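Local coordinates for protein paenibacillus xanthan lyase (Paenibacillus, PDB 6F2P) that acts as a xanthan lyase, probably cleaving terminal mannose units from xanthan side chains by beta-elimination, at residues 169-172 / 173-176; 122-125 / 126-130; 249-253 / 254-258; 152-155 / 156-159. All coordinates share one frame; numbering follows the deposited sequence.

Contact 1: residues 169-172 / 173-176; sequences ANRL and WESQ. With CA (calcium ion), chain F.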
loop_
_atom_site.group_PDB
_atom_site.type_symbol
_atom_site.label_atom_id
_atom_site.label_comp_id
_atom_site.label_asym_id
_atom_site.label_seq_id
_atom_site.Cartn_x
_atom_site.Cartn_y
_atom_site.Cartn_z
ATOM N N ALA A 169 -8.451 -20.097 8.558
ATOM C CA ALA A 169 -7.801 -21.391 8.750
ATOM C C ALA A 169 -8.705 -22.449 9.416
ATOM O O ALA A 169 -8.580 -23.642 9.147
ATOM C CB ALA A 169 -6.502 -21.221 9.515
ATOM N N ASN A 170 -9.621 -22.025 10.274
ATOM C CA ASN A 170 -10.556 -22.984 10.844
ATOM C C ASN A 170 -11.416 -23.593 9.758
ATOM O O ASN A 170 -11.744 -24.785 9.792
ATOM C CB ASN A 170 -11.457 -22.327 11.884
ATOM C CG ASN A 170 -10.709 -21.918 13.119
ATOM O OD1 ASN A 170 -9.672 -22.503 13.467
ATOM N ND2 ASN A 170 -11.235 -20.915 13.807
ATOM N N ARG A 171 -11.789 -22.754 8.797
ATOM C CA ARG A 171 -12.652 -23.192 7.723
ATOM C C ARG A 171 -11.915 -24.194 6.858
ATOM O O ARG A 171 -12.488 -25.192 6.420
ATOM C CB ARG A 171 -13.094 -22.012 6.883
ATOM C CG ARG A 171 -13.987 -22.409 5.728
ATOM C CD ARG A 171 -14.553 -21.200 5.009
ATOM N NE ARG A 171 -15.572 -21.624 4.072
ATOM C CZ ARG A 171 -16.872 -21.639 4.343
ATOM N NH1 ARG A 171 -17.731 -22.065 3.424
ATOM N NH2 ARG A 171 -17.312 -21.223 5.525
ATOM N N LEU A 172 -10.637 -23.922 6.620
ATOM C CA LEU A 172 -9.794 -24.832 5.863
ATOM C C LEU A 172 -9.739 -26.184 6.556
ATOM O O LEU A 172 -9.966 -27.229 5.937
ATOM C CB LEU A 172 -8.385 -24.265 5.731
ATOM C CG LEU A 172 -7.354 -25.229 5.152
ATOM C CD1 LEU A 172 -7.790 -25.706 3.780
ATOM C CD2 LEU A 172 -6.006 -24.545 5.072
ATOM N N TRP A 173 -9.448 -26.151 7.851
ATOM C CA TRP A 173 -9.321 -27.371 8.629
ATOM C C TRP A 173 -10.633 -28.121 8.714
ATOM O O TRP A 173 -10.646 -29.351 8.700
ATOM C CB TRP A 173 -8.799 -27.057 10.018
ATOM C CG TRP A 173 -7.447 -26.478 9.965
ATOM C CD1 TRP A 173 -6.477 -26.754 9.049
ATOM C CD2 TRP A 173 -6.901 -25.497 10.848
ATOM N NE1 TRP A 173 -5.353 -26.014 9.311
ATOM C CE2 TRP A 173 -5.587 -25.231 10.413
ATOM C CE3 TRP A 173 -7.396 -24.818 11.973
ATOM C CZ2 TRP A 173 -4.753 -24.317 11.066
ATOM C CZ3 TRP A 173 -6.567 -23.903 12.620
ATOM C CH2 TRP A 173 -5.261 -23.664 12.162
ATOM N N GLU A 174 -11.731 -27.383 8.822
ATOM C CA GLU A 174 -13.051 -27.991 8.725
ATOM C C GLU A 174 -13.102 -28.795 7.437
ATOM O O GLU A 174 -13.490 -29.969 7.431
ATOM C CB GLU A 174 -14.143 -26.921 8.693
ATOM C CG GLU A 174 -14.548 -26.357 10.036
ATOM C CD GLU A 174 -15.614 -25.284 9.901
ATOM O OE1 GLU A 174 -15.409 -24.330 9.124
ATOM O OE2 GLU A 174 -16.666 -25.392 10.558
ATOM N N SER A 175 -12.671 -28.152 6.355
ATOM C CA SER A 175 -12.779 -28.721 5.020
ATOM C C SER A 175 -11.902 -29.942 4.867
ATOM O O SER A 175 -12.363 -30.945 4.341
ATOM C CB SER A 175 -12.442 -27.680 3.941
ATOM O OG SER A 175 -13.231 -26.516 4.100
ATOM N N GLN A 176 -10.646 -29.862 5.309
ATOM C CA GLN A 176 -9.764 -31.036 5.294
ATOM C C GLN A 176 -10.353 -32.207 6.082
ATOM O O GLN A 176 -10.386 -33.328 5.596
ATOM C CB GLN A 176 -8.370 -30.705 5.844
ATOM C CG GLN A 176 -7.522 -29.829 4.933
ATOM C CD GLN A 176 -6.207 -29.400 5.572
ATOM O OE1 GLN A 176 -5.132 -29.607 5.005
ATOM N NE2 GLN A 176 -6.289 -28.789 6.755
HETATM CA CA CA F . -17.736 -27.315 11.715
HETATM O O HOH W 1 -20.120 -27.917 11.844
HETATM O O HOH W 2 -15.847 -26.442 13.190
HETATM O O HOH W 3 -18.131 -28.253 13.952
HETATM O O HOH W 4 -18.822 -25.640 12.888
#
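Ala169 and Trp173 form an i to i+4 pair on helix 168-184, a local contact along one turn inside the alpha-helical domain of polysaccharide lyase family 8. Besides the helical bond from Trp173 N to Ala169 O, a CH-pi interaction joins them: Ala169 CB lies over the indole face, 3.9 Å from the centroid of the Trp173 six-membered ring. With CG anti to the carbonyl carbon (chi1 -63°), the indole of Trp173 folds back along the preceding turn, so that the same Ala169 oxygen comes over a ring face, near the rim. Asn170 OD1 approaches obliquely, 3.5 Å from Trp173 CZ3, its amide plane turned 53° from the ring. A second device grips Arg171 O twice. Ser175 OG donates to Arg171 O over 2.8 Å, while the backbone N of Ser175 reaches that oxygen from the opposite face of its plane. The guanidinium of Arg171 is held by the carbonyls of Gly197 and Met166, not by Glu174. Glu174 is a calcium ligand, together with Gln161 OE1, Ser163 O and four waters. Its OE1 accepts from Met166 N, which helps orient the carboxylate; Glu174 OE2 takes Thr165 N and binds the calcium ion at 2.5 Å.

Contact 2: residues 122-125 / 126-130; sequences NWWH and WQIGG
Trp124 and Ile128 pack against each other just inside the N-terminus of helix 123-141, where an N-cap opens the helix and, a turn later, a wider pi-type turn spans 126-129. The cap is Asn122, whose OD1 accepts from Trp124 N at 3.3 Å, the donor standing well above the plane of the amide carbonyl. Trp124 carries CG anti to its own nitrogen (chi1 -170°), which swings the indole along the helix and over the next turn. One face of the ring then receives Ile128 CB, 4.1 Å from the centroid of the five-membered ring of Trp124, and beside it the backbone of Gly129, with Trp124 CZ3 lying 3.5 Å from Gly129 CA. Replacing Trp124 with an alanine would probably open a gap over Ile128 and Gly129 and leave Ile128 CG2 without the ring it packs against. Trp123 takes the less common first torsion (chi1 71°), with CG between the nitrogen and the carbonyl carbon. Its indole meets Ile128 CD1 at CZ3 and has the Gln127 amide at its edge, Trp123 CE3 standing 3.7 Å from Gln127 CD with the two planes 67° apart. Trp126 turns another way, giving its NE1 to Tyr120 O and meeting the Tyr120 ring edge-to-face. The wider turn shows in two i to i+5 bonds, Gly130 N to His125 O and Gly129 N to Trp124 O at 3.1 Å, the latter oxygen also accepting from Ile128 N on the opposite face of its plane.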
loop_
_atom_site.group_PDB
_atom_site.type_symbol
_atom_site.label_atom_id
_atom_site.label_comp_id
_atom_site.label_asym_id
_atom_site.label_seq_id
_atom_site.Cartn_x
_atom_site.Cartn_y
_atom_site.Cartn_z
ATOM N N ASN A 122 -11.783 -26.847 25.559
ATOM C CA ASN A 122 -11.456 -26.216 24.277
ATOM C C ASN A 122 -11.988 -26.943 23.032
ATOM O O ASN A 122 -11.686 -28.112 22.797
ATOM C CB ASN A 122 -9.945 -25.992 24.180
ATOM C CG ASN A 122 -9.538 -25.220 22.930
ATOM O OD1 ASN A 122 -10.375 -24.661 22.219
ATOM N ND2 ASN A 122 -8.237 -25.183 22.665
ATOM N N TRP A 123 -12.767 -26.223 22.233
ATOM C CA TRP A 123 -13.483 -26.805 21.102
ATOM C C TRP A 123 -12.549 -27.346 20.022
ATOM O O TRP A 123 -12.838 -28.349 19.370
ATOM C CB TRP A 123 -14.396 -25.748 20.481
ATOM C CG TRP A 123 -13.631 -24.674 19.746
ATOM C CD1 TRP A 123 -13.095 -23.538 20.279
ATOM C CD2 TRP A 123 -13.302 -24.653 18.348
ATOM N NE1 TRP A 123 -12.461 -22.807 19.301
ATOM C CE2 TRP A 123 -12.572 -23.470 18.109
ATOM C CE3 TRP A 123 -13.556 -25.518 17.276
ATOM C CZ2 TRP A 123 -12.090 -23.131 16.842
ATOM C CZ3 TRP A 123 -13.076 -25.180 16.020
ATOM C CH2 TRP A 123 -12.352 -23.996 15.814
ATOM N N TRP A 124 -11.425 -26.669 19.842
ATOM C CA TRP A 124 -10.539 -26.936 18.725
ATOM C C TRP A 124 -10.062 -28.389 18.678
ATOM O O TRP A 124 -9.951 -28.987 17.605
ATOM C CB TRP A 124 -9.352 -25.973 18.772
ATOM C CG TRP A 124 -8.531 -26.023 17.550
ATOM C CD1 TRP A 124 -8.706 -25.282 16.420
ATOM C CD2 TRP A 124 -7.413 -26.876 17.305
ATOM N NE1 TRP A 124 -7.760 -25.618 15.486
ATOM C CE2 TRP A 124 -6.951 -26.594 16.005
ATOM C CE3 TRP A 124 -6.753 -27.849 18.061
ATOM C CZ2 TRP A 124 -5.859 -27.247 15.442
ATOM C CZ3 TRP A 124 -5.664 -28.500 17.496
ATOM C CH2 TRP A 124 -5.231 -28.195 16.198
ATOM N N HIS A 125 -9.788 -28.963 19.843
ATOM C CA HIS A 125 -9.268 -30.327 19.893
ATOM C C HIS A 125 -10.327 -31.373 19.524
ATOM O O HIS A 125 -10.006 -32.434 18.981
ATOM C CB HIS A 125 -8.638 -30.614 21.252
ATOM C CG HIS A 125 -7.494 -29.705 21.577
ATOM N ND1 HIS A 125 -6.287 -29.767 20.916
ATOM C CD2 HIS A 125 -7.381 -28.696 22.473
ATOM C CE1 HIS A 125 -5.475 -28.842 21.396
ATOM N NE2 HIS A 125 -6.116 -28.175 22.340
ATOM N N TRP A 126 -11.592 -31.050 19.779
ATOM C CA TRP A 126 -12.683 -31.948 19.433
ATOM C C TRP A 126 -12.996 -31.901 17.940
ATOM O O TRP A 126 -13.205 -32.935 17.304
ATOM C CB TRP A 126 -13.930 -31.616 20.259
ATOM C CG TRP A 126 -13.687 -31.775 21.736
ATOM C CD1 TRP A 126 -13.434 -30.784 22.639
ATOM C CD2 TRP A 126 -13.639 -33.007 22.469
ATOM N NE1 TRP A 126 -13.245 -31.319 23.890
ATOM C CE2 TRP A 126 -13.363 -32.683 23.812
ATOM C CE3 TRP A 126 -13.810 -34.352 22.122
ATOM C CZ2 TRP A 126 -13.257 -33.653 24.806
ATOM C CZ3 TRP A 126 -13.703 -35.317 23.117
ATOM C CH2 TRP A 126 -13.427 -34.960 24.437
ATOM N N GLN A 127 -12.993 -30.702 17.374
ATOM C CA GLN A 127 -13.497 -30.523 16.018
ATOM C C GLN A 127 -12.421 -30.550 14.933
ATOM O O GLN A 127 -12.723 -30.757 13.760
ATOM C CB GLN A 127 -14.310 -29.231 15.939
ATOM C CG GLN A 127 -15.401 -29.141 16.996
ATOM C CD GLN A 127 -16.307 -27.942 16.813
ATOM O OE1 GLN A 127 -16.906 -27.464 17.765
ATOM N NE2 GLN A 127 -16.414 -27.455 15.581
ATOM N N ILE A 128 -11.168 -30.352 15.316
ATOM C CA ILE A 128 -10.111 -30.245 14.325
ATOM C C ILE A 128 -8.883 -31.086 14.662
ATOM O O ILE A 128 -8.528 -31.984 13.905
ATOM C CB ILE A 128 -9.698 -28.777 14.117
ATOM C CG1 ILE A 128 -10.866 -27.993 13.498
ATOM C CG2 ILE A 128 -8.442 -28.693 13.260
ATOM C CD1 ILE A 128 -10.628 -26.519 13.377
ATOM N N GLY A 129 -8.248 -30.801 15.799
ATOM C CA GLY A 129 -7.005 -31.458 16.176
ATOM C C GLY A 129 -7.126 -32.967 16.264
ATOM O O GLY A 129 -6.305 -33.712 15.716
ATOM N N GLY A 130 -8.165 -33.411 16.959
ATOM C CA GLY A 130 -8.447 -34.823 17.108
ATOM C C GLY A 130 -8.828 -35.522 15.818
ATOM O O GLY A 130 -8.168 -36.498 15.432
#

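Contact 3: residues 249-253 / 254-258; sequences WQVTD and PNKNN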
loop_
_atom_site.group_PDB
_atom_site.type_symbol
_atom_site.label_atom_id
_atom_site.label_comp_id
_atom_site.label_asym_id
_atom_site.label_seq_id
_atom_site.Cartn_x
_atom_site.Cartn_y
_atom_site.Cartn_z
ATOM N N TRP A 249 -14.467 -35.347 -7.170
ATOM C CA TRP A 249 -14.623 -34.236 -6.235
ATOM C C TRP A 249 -13.468 -33.252 -6.341
ATOM O O TRP A 249 -13.219 -32.473 -5.425
ATOM C CB TRP A 249 -14.787 -34.757 -4.798
ATOM C CG TRP A 249 -15.822 -35.844 -4.737
ATOM C CD1 TRP A 249 -17.186 -35.691 -4.739
ATOM C CD2 TRP A 249 -15.580 -37.254 -4.723
ATOM N NE1 TRP A 249 -17.800 -36.923 -4.712
ATOM C CE2 TRP A 249 -16.837 -37.897 -4.704
ATOM C CE3 TRP A 249 -14.420 -38.037 -4.717
ATOM C CZ2 TRP A 249 -16.964 -39.283 -4.679
ATOM C CZ3 TRP A 249 -14.547 -39.416 -4.695
ATOM C CH2 TRP A 249 -15.810 -40.024 -4.676
ATOM N N GLN A 250 -12.774 -33.276 -7.471
ATOM C CA GLN A 250 -11.675 -32.352 -7.688
ATOM C C GLN A 250 -12.160 -30.913 -7.636
ATOM O O GLN A 250 -13.353 -30.632 -7.812
ATOM C CB GLN A 250 -11.013 -32.603 -9.027
ATOM C CG GLN A 250 -11.734 -31.967 -10.181
ATOM C CD GLN A 250 -11.321 -32.579 -11.493
ATOM O OE1 GLN A 250 -12.128 -33.227 -12.158
ATOM N NE2 GLN A 250 -10.055 -32.392 -11.870
ATOM N N VAL A 251 -11.226 -30.003 -7.386
ATOM C CA VAL A 251 -11.585 -28.613 -7.221
ATOM C C VAL A 251 -11.816 -28.018 -8.602
ATOM O O VAL A 251 -10.943 -28.090 -9.477
ATOM C CB VAL A 251 -10.491 -27.841 -6.463
ATOM C CG1 VAL A 251 -10.913 -26.400 -6.233
ATOM C CG2 VAL A 251 -10.209 -28.517 -5.139
ATOM N N THR A 252 -12.997 -27.440 -8.804
ATOM C CA THR A 252 -13.357 -26.906 -10.109
ATOM C C THR A 252 -13.470 -25.387 -10.113
ATOM O O THR A 252 -13.459 -24.770 -11.180
ATOM C CB THR A 252 -14.690 -27.492 -10.621
ATOM O OG1 THR A 252 -15.739 -27.184 -9.695
ATOM C CG2 THR A 252 -14.594 -28.988 -10.788
ATOM N N ASP A 253 -13.613 -24.798 -8.929
ATOM C CA ASP A 253 -13.758 -23.352 -8.771
ATOM C C ASP A 253 -12.665 -22.633 -9.576
ATOM O O ASP A 253 -11.487 -22.924 -9.420
ATOM C CB ASP A 253 -13.662 -23.007 -7.285
ATOM C CG ASP A 253 -14.085 -21.582 -6.969
ATOM O OD1 ASP A 253 -13.971 -20.690 -7.848
ATOM O OD2 ASP A 253 -14.525 -21.355 -5.815
ATOM N N PRO A 254 -13.054 -21.723 -10.479
ATOM C CA PRO A 254 -12.043 -21.069 -11.320
ATOM C C PRO A 254 -11.042 -20.273 -10.489
ATOM O O PRO A 254 -9.889 -20.078 -10.898
ATOM C CB PRO A 254 -12.874 -20.123 -12.191
ATOM C CG PRO A 254 -14.228 -20.712 -12.191
ATOM C CD PRO A 254 -14.422 -21.316 -10.843
ATOM N N ASN A 255 -11.488 -19.830 -9.318
ATOM C CA ASN A 255 -10.620 -19.126 -8.388
ATOM C C ASN A 255 -9.415 -19.942 -7.897
ATOM O O ASN A 255 -8.476 -19.392 -7.326
ATOM C CB ASN A 255 -11.425 -18.608 -7.201
ATOM C CG ASN A 255 -12.306 -17.425 -7.562
ATOM O OD1 ASN A 255 -12.023 -16.675 -8.500
ATOM N ND2 ASN A 255 -13.376 -17.244 -6.807
ATOM N N LYS A 256 -9.429 -21.248 -8.132
ATOM C CA LYS A 256 -8.309 -22.088 -7.743
ATOM C C LYS A 256 -7.008 -21.631 -8.394
ATOM O O LYS A 256 -5.922 -21.868 -7.854
ATOM C CB LYS A 256 -8.582 -23.565 -8.059
ATOM C CG LYS A 256 -8.601 -23.914 -9.538
ATOM C CD LYS A 256 -8.884 -25.399 -9.769
ATOM C CE LYS A 256 -9.246 -25.687 -11.232
ATOM N NZ LYS A 256 -8.054 -25.728 -12.127
ATOM N N ASN A 257 -7.124 -20.969 -9.538
ATOM C CA ASN A 257 -5.948 -20.491 -10.242
ATOM C C ASN A 257 -5.258 -19.339 -9.481
ATOM O O ASN A 257 -4.075 -19.063 -9.697
ATOM C CB ASN A 257 -6.304 -20.142 -11.694
ATOM C CG ASN A 257 -6.950 -21.326 -12.443
ATOM O OD1 ASN A 257 -6.384 -22.425 -12.518
ATOM N ND2 ASN A 257 -8.147 -21.100 -12.983
ATOM N N ASN A 258 -5.990 -18.708 -8.563
ATOM C CA ASN A 258 -5.427 -17.703 -7.664
ATOM C C ASN A 258 -4.361 -18.301 -6.752
ATOM O O ASN A 258 -3.376 -17.634 -6.395
ATOM C CB ASN A 258 -6.523 -17.062 -6.808
ATOM C CG ASN A 258 -7.578 -16.358 -7.640
ATOM O OD1 ASN A 258 -7.401 -16.159 -8.842
ATOM N ND2 ASN A 258 -8.674 -15.960 -6.999
HETATM O O HOH W 5 -14.775 -18.919 -4.926
#
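Asp253 holds CG anti to its backbone nitrogen (chi1 -168°), a torsion that carries the carboxylate forward along the chain until OD1 accepts from Asn255 N at 3.0 Å. The donor comes from above the carboxylate plane. Lys256 contributes the second torsion: its CG sits between the nitrogen and the carbonyl carbon (chi1 70°), which turns the side chain back toward the loop. From there the chain runs extended before bending at its last torsion, and its methylene groups pass close to two backbone oxygens, with Lys256 CE 3.4 Å from Val251 O and the CG and CD groups beside Asp253 O. Val251 and Lys256 run antiparallel past one another, Val251 CG1 coming within 4.1 Å of Lys256 CB. Lys256 N donates to Asp253 O over 3.0 Å, closing a type I beta turn from Asp253 to Lys256. Pro254, at the second position of that turn, has no N-H to leave without a partner.

The other carboxylate oxygen is held as well. A water donates to Asp253 OD2 at 2.6 Å and accepts from Asn255 ND2 at 2.9 Å, bridging the two side chains, and Ser199 OG is a further partner of OD2. A negative group placed here would probably be stabilised by the partial positive charge of the helix start. An Asx turn of this kind, with aspartate capping and proline following, is a classic entry to an alpha-helix, in this case helix 256-267 of the alpha-helical domain.

Contact 4: residues 152-155 / 156-159; sequences NYMA and AIYY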
loop_
_atom_site.group_PDB
_atom_site.type_symbol
_atom_site.label_atom_id
_atom_site.label_comp_id
_atom_site.label_asym_id
_atom_site.label_seq_id
_atom_site.Cartn_x
_atom_site.Cartn_y
_atom_site.Cartn_z
ATOM N N ASN A 152 -17.259 -46.560 13.630
ATOM C CA ASN A 152 -17.225 -45.892 14.930
ATOM C C ASN A 152 -16.351 -44.647 14.921
ATOM O O ASN A 152 -16.788 -43.573 15.342
ATOM C CB ASN A 152 -16.734 -46.842 16.031
ATOM C CG ASN A 152 -17.776 -47.878 16.430
ATOM O OD1 ASN A 152 -18.978 -47.626 16.391
ATOM N ND2 ASN A 152 -17.308 -49.050 16.825
ATOM N N TYR A 153 -15.115 -44.798 14.449
ATOM C CA TYR A 153 -14.176 -43.686 14.433
ATOM C C TYR A 153 -14.718 -42.540 13.568
ATOM O O TYR A 153 -14.603 -41.370 13.940
ATOM C CB TYR A 153 -12.801 -44.122 13.927
ATOM C CG TYR A 153 -12.240 -45.375 14.567
ATOM C CD1 TYR A 153 -12.643 -45.785 15.837
ATOM C CD2 TYR A 153 -11.288 -46.147 13.903
ATOM C CE1 TYR A 153 -12.124 -46.938 16.422
ATOM C CE2 TYR A 153 -10.761 -47.296 14.480
ATOM C CZ TYR A 153 -11.186 -47.685 15.738
ATOM O OH TYR A 153 -10.674 -48.822 16.315
ATOM N N MET A 154 -15.320 -42.875 12.424
ATOM C CA MET A 154 -15.865 -41.847 11.534
ATOM C C MET A 154 -17.103 -41.196 12.135
ATOM O O MET A 154 -17.301 -39.989 12.006
ATOM C CB MET A 154 -16.177 -42.404 10.145
ATOM C CG MET A 154 -14.945 -42.776 9.325
ATOM S SD MET A 154 -13.779 -41.418 9.052
ATOM C CE MET A 154 -12.449 -41.852 10.176
ATOM N N ALA A 155 -17.921 -41.991 12.812
ATOM C CA ALA A 155 -19.123 -41.470 13.453
ATOM C C ALA A 155 -18.766 -40.408 14.479
ATOM O O ALA A 155 -19.513 -39.450 14.688
ATOM C CB ALA A 155 -19.913 -42.591 14.103
ATOM N N ALA A 156 -17.614 -40.578 15.113
ATOM C CA ALA A 156 -17.151 -39.608 16.086
ATOM C C ALA A 156 -16.779 -38.300 15.393
ATOM O O ALA A 156 -17.144 -37.218 15.854
ATOM C CB ALA A 156 -15.976 -40.157 16.851
ATOM N N ILE A 157 -16.056 -38.409 14.284
ATOM C CA ILE A 157 -15.648 -37.235 13.525
ATOM C C ILE A 157 -16.845 -36.480 12.942
ATOM O O ILE A 157 -16.917 -35.261 13.074
ATOM C CB ILE A 157 -14.641 -37.587 12.426
ATOM C CG1 ILE A 157 -13.395 -38.211 13.059
ATOM C CG2 ILE A 157 -14.287 -36.341 11.613
ATOM C CD1 ILE A 157 -12.286 -38.482 12.083
ATOM N N TYR A 158 -17.790 -37.191 12.323
ATOM C CA TYR A 158 -19.031 -36.555 11.861
ATOM C C TYR A 158 -19.741 -35.826 13.006
ATOM O O TYR A 158 -20.388 -34.796 12.803
ATOM C CB TYR A 158 -20.011 -37.582 11.299
ATOM C CG TYR A 158 -19.768 -38.090 9.890
ATOM C CD1 TYR A 158 -18.522 -38.548 9.491
ATOM C CD2 TYR A 158 -20.818 -38.172 8.982
ATOM C CE1 TYR A 158 -18.325 -39.048 8.219
ATOM C CE2 TYR A 158 -20.629 -38.666 7.709
ATOM C CZ TYR A 158 -19.383 -39.104 7.330
ATOM O OH TYR A 158 -19.198 -39.602 6.057
ATOM N N TYR A 159 -19.644 -36.389 14.204
ATOM C CA TYR A 159 -20.292 -35.807 15.371
ATOM C C TYR A 159 -19.663 -34.474 15.761
ATOM O O TYR A 159 -20.358 -33.465 15.878
ATOM C CB TYR A 159 -20.259 -36.787 16.539
ATOM C CG TYR A 159 -20.600 -36.167 17.868
ATOM C CD1 TYR A 159 -21.879 -35.697 18.126
ATOM C CD2 TYR A 159 -19.645 -36.061 18.869
ATOM C CE1 TYR A 159 -22.197 -35.130 19.349
ATOM C CE2 TYR A 159 -19.951 -35.499 20.096
ATOM C CZ TYR A 159 -21.229 -35.032 20.332
ATOM O OH TYR A 159 -21.539 -34.465 21.549
#
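Met154 runs alongside Ile157, and its terminal methyl overlaps the end of the isoleucine: Met154 CE is 3.9 Å from Ile157 CD1. The methionine chain gets there by bending twice, at chi2 (-58°) and again at chi3, which swings SD and CE across the helix axis, round toward Ile157. Ile157 carries the packing on to the neighbouring helices, against Pro131 and Asn135 of helix 123-141 and Val177 of helix 168-184. Tyr158 touches the same methionine from the next position round, its CE1 standing 4.4 Å from Met154 CB, while its ring leans obliquely beside the Met154 carbonyl oxygen.

All of this is carried by helix 147-160, one of the successive helices of the family 8 alpha-helical domain, and the backbone bonds follow the i to i+4 pattern with uneven strength. Tyr158 N donates almost straight to Met154 O over 2.9 Å. Ala156 N bonds to Asn152 O at 3.1 Å and makes a weak additional bond to Tyr153 O, an oxygen that also takes a weak one from Ile157 N. The three tyrosines send their hydroxyls to different neighbours: Tyr153 OH to Asp106, Tyr159 OH to Cys117 O, and Tyr158 OH to both Asp187 and Asn185, while Arg190 makes a cation-pi contact with the Tyr158 ring. A phenylalanine in place of Tyr158 would probably keep that ring contact but leave Asp187 OD2 and Asn185 ND2 without their shared hydroxyl. Tyr159 N, one residue on, donates to Ala155 O over 3.1 Å.

In the fold
All four contacts are local and belong to the alpha-helical domain, yet their chemistry changes with depth. Contacts 1, 2 and 4 are partly buried and lie on helices packed against one another; contact 3 is a surface feature, ruled by polar capping and a water. Contacts 1 and 2 touch directly: Trp173 CZ3 is 3.5 Å from Trp124 NE1, and Asn170 packs on Trp123, so the indoles of two helices meet. Contact 4 touches neither, its nearest atoms about 6 Å from contact 2 and about 8 Å from contact 1, although Ile157 reaches both helices; contact 3 is more remote. Only contact 1 supplies a calcium ligand, whereas contacts 2 and 3 share the theme of a helix start.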